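Long-range contact in periplasmic cell division protein (SufI) (Aquifex aeolicus, PDB 6SYY), which is a multicopper oxidase of a hyperthermophile that binds copper ions and probably couples substrate oxidation to the reduction of dioxygen: residues Ile150-Tyr158 and Gly278-Thr286. Residues are numbered along the deposited sequence; the frame is centred on the assembly and turned at random.
Sequences IDRSGTYFY and GVEGGLLDT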
# COMPACT_ATOMS: atom_id res chain seq x y z
N ILE A 150 16.09 -2.26 6.41
CA ILE A 150 16.41 -3.68 6.38
C ILE A 150 15.40 -4.48 5.56
O ILE A 150 15.44 -5.71 5.58
CB ILE A 150 16.53 -4.26 7.81
CG1 ILE A 150 15.19 -4.13 8.54
CG2 ILE A 150 17.63 -3.55 8.58
CD1 ILE A 150 15.22 -4.68 9.96
N ASP A 151 14.52 -3.81 4.84
CA ASP A 151 13.51 -4.47 4.03
C ASP A 151 14.05 -4.82 2.65
O ASP A 151 15.02 -4.23 2.16
CB ASP A 151 12.27 -3.59 3.91
CG ASP A 151 11.43 -3.60 5.17
OD1 ASP A 151 10.77 -4.63 5.42
OD2 ASP A 151 11.45 -2.60 5.91
N ARG A 152 13.41 -5.81 2.02
CA ARG A 152 13.77 -6.21 0.67
C ARG A 152 13.30 -5.17 -0.33
O ARG A 152 12.34 -4.44 -0.09
CB ARG A 152 13.14 -7.56 0.34
CG ARG A 152 13.28 -8.58 1.44
CD ARG A 152 12.45 -9.82 1.18
NE ARG A 152 12.93 -10.58 0.04
CZ ARG A 152 12.20 -10.88 -1.03
NH1 ARG A 152 10.93 -10.49 -1.10
NH2 ARG A 152 12.72 -11.60 -2.01
N SER A 153 14.00 -5.12 -1.47
CA SER A 153 13.62 -4.19 -2.52
C SER A 153 12.17 -4.41 -2.93
O SER A 153 11.68 -5.54 -2.93
CB SER A 153 14.53 -4.36 -3.74
OG SER A 153 14.37 -5.64 -4.32
N GLY A 154 11.49 -3.33 -3.26
CA GLY A 154 10.10 -3.43 -3.64
C GLY A 154 9.42 -2.07 -3.53
O GLY A 154 10.07 -1.04 -3.40
N THR A 155 8.09 -2.12 -3.57
CA THR A 155 7.26 -0.92 -3.56
C THR A 155 6.62 -0.75 -2.19
O THR A 155 5.84 -1.60 -1.74
CB THR A 155 6.18 -1.01 -4.63
OG1 THR A 155 6.79 -1.19 -5.92
CG2 THR A 155 5.34 0.26 -4.64
N TYR A 156 6.95 0.35 -1.53
CA TYR A 156 6.42 0.66 -0.21
C TYR A 156 5.61 1.96 -0.30
O TYR A 156 5.38 2.49 -1.38
CB TYR A 156 7.56 0.71 0.81
CG TYR A 156 8.26 -0.64 0.94
CD1 TYR A 156 7.93 -1.52 1.96
CD2 TYR A 156 9.23 -1.04 0.01
CE1 TYR A 156 8.55 -2.76 2.07
CE2 TYR A 156 9.86 -2.27 0.11
CZ TYR A 156 9.51 -3.13 1.14
OH TYR A 156 10.14 -4.35 1.25
N PHE A 157 5.18 2.45 0.85
CA PHE A 157 4.00 3.32 0.91
C PHE A 157 4.15 4.20 2.14
O PHE A 157 4.32 3.68 3.25
CB PHE A 157 2.74 2.44 0.97
CG PHE A 157 1.43 3.17 0.90
CD1 PHE A 157 1.35 4.48 0.45
CD2 PHE A 157 0.26 2.53 1.29
CE1 PHE A 157 0.12 5.14 0.39
CE2 PHE A 157 -0.97 3.18 1.24
CZ PHE A 157 -1.03 4.48 0.79
N TYR A 158 4.11 5.52 1.97
CA TYR A 158 4.11 6.43 3.11
C TYR A 158 2.84 7.26 3.10
O TYR A 158 2.43 7.77 2.05
CB TYR A 158 5.36 7.32 3.16
CG TYR A 158 5.56 8.33 2.06
CD1 TYR A 158 5.19 9.66 2.23
CD2 TYR A 158 6.19 7.99 0.87
CE1 TYR A 158 5.41 10.60 1.24
CE2 TYR A 158 6.41 8.92 -0.13
CZ TYR A 158 6.01 10.23 0.06
OH TYR A 158 6.23 11.17 -0.93
N GLY A 278 6.12 -9.03 -7.80
CA GLY A 278 6.38 -8.59 -6.44
C GLY A 278 5.11 -8.21 -5.73
O GLY A 278 4.09 -7.90 -6.35
N VAL A 279 5.18 -8.24 -4.40
CA VAL A 279 4.09 -7.81 -3.54
C VAL A 279 4.66 -6.82 -2.52
O VAL A 279 5.76 -6.30 -2.70
CB VAL A 279 3.41 -9.00 -2.85
CG1 VAL A 279 2.64 -9.83 -3.88
CG2 VAL A 279 4.43 -9.86 -2.15
N GLU A 280 3.90 -6.55 -1.45
CA GLU A 280 4.29 -5.50 -0.51
C GLU A 280 5.69 -5.72 0.04
O GLU A 280 6.46 -4.77 0.20
CB GLU A 280 3.28 -5.41 0.63
CG GLU A 280 1.85 -5.22 0.19
CD GLU A 280 1.15 -6.53 -0.05
OE1 GLU A 280 0.98 -7.29 0.92
OE2 GLU A 280 0.79 -6.80 -1.22
N GLY A 281 6.04 -6.97 0.34
CA GLY A 281 7.33 -7.27 0.93
C GLY A 281 8.40 -7.63 -0.07
O GLY A 281 9.39 -8.29 0.28
N GLY A 282 8.23 -7.22 -1.32
CA GLY A 282 9.28 -7.36 -2.31
C GLY A 282 8.99 -8.42 -3.36
O GLY A 282 7.84 -8.82 -3.60
N LEU A 283 10.06 -8.89 -3.99
CA LEU A 283 9.95 -9.75 -5.16
C LEU A 283 9.51 -11.15 -4.76
O LEU A 283 9.90 -11.66 -3.70
CB LEU A 283 11.28 -9.82 -5.90
CG LEU A 283 11.78 -8.54 -6.56
CD1 LEU A 283 13.28 -8.60 -6.81
CD2 LEU A 283 11.03 -8.27 -7.87
N LEU A 284 8.69 -11.77 -5.61
CA LEU A 284 8.43 -13.20 -5.49
C LEU A 284 9.67 -13.99 -5.92
O LEU A 284 10.67 -13.44 -6.38
CB LEU A 284 7.23 -13.60 -6.35
CG LEU A 284 5.91 -12.90 -6.05
CD1 LEU A 284 4.83 -13.41 -6.97
CD2 LEU A 284 5.52 -13.11 -4.61
N ASP A 285 9.60 -15.31 -5.76
CA ASP A 285 10.72 -16.15 -6.17
C ASP A 285 10.84 -16.20 -7.69
O ASP A 285 11.95 -16.09 -8.23
CB ASP A 285 10.57 -17.55 -5.57
CG ASP A 285 9.26 -18.22 -5.96
OD1 ASP A 285 8.23 -17.52 -6.07
OD2 ASP A 285 9.25 -19.45 -6.17
N THR A 286 9.73 -16.36 -8.39
CA THR A 286 9.68 -16.43 -9.84
C THR A 286 8.49 -15.62 -10.31
O THR A 286 7.56 -15.36 -9.54
CB THR A 286 9.54 -17.87 -10.35
OG1 THR A 286 8.25 -18.37 -9.97
CG2 THR A 286 10.63 -18.77 -9.79
O HOH W 1 12.83 -7.95 -2.96
O HOH W 2 7.25 -4.57 -4.50
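Arg152 reaches alongside the Gly282 end of the turn Val279-Gly282 and grips Leu283 O end-on, its NH1 at 3.0 Å from that oxygen and NH2 at 3.3 Å, with the acceptor in the guanidinium plane. NH1 also donates to Gly281 O at 3.0 Å, so the carbonyls flanking Gly282 in sequence are both tied to NH1. A bend at chi3 (67°) brings the guanidinium to these oxygens. Two waters bridge the backbones: one accepts from Leu283 N, donates to Ser153 O and sits over a face of the guanidinium, while the other joins Thr155 N to Val279 O.

Between them the chains close up at two glycines, Gly154 CA lying 4.2 Å from Gly282 CA; a CB on either would clash with the opposing segment. Beside this point Tyr156 turns one ring face to Glu280 O, 3.5 Å from CE1, and its hydroxyl donates to Arg152 O at 2.6 Å, bracing the loop that carries the arginine. Leu283 CD1 lies 4.0 Å from Ser153 OG, which is hydrogen-bonded to Asp182. The Glu280 side chain, salt-bridged to Lys478, comes within about 6 Å of that of the copper ligand His120.

Shortening Arg152 to an alanine is likely to leave the carbonyls of Gly281 and Leu283 without these donors and the turn less firmly tied to the loop. With every direct hydrogen bond across the contact coming from one guanidinium, the first two cupredoxin domains are joined here by backbone polarity, bridging water and glycine contact more than by a hydrophobic core.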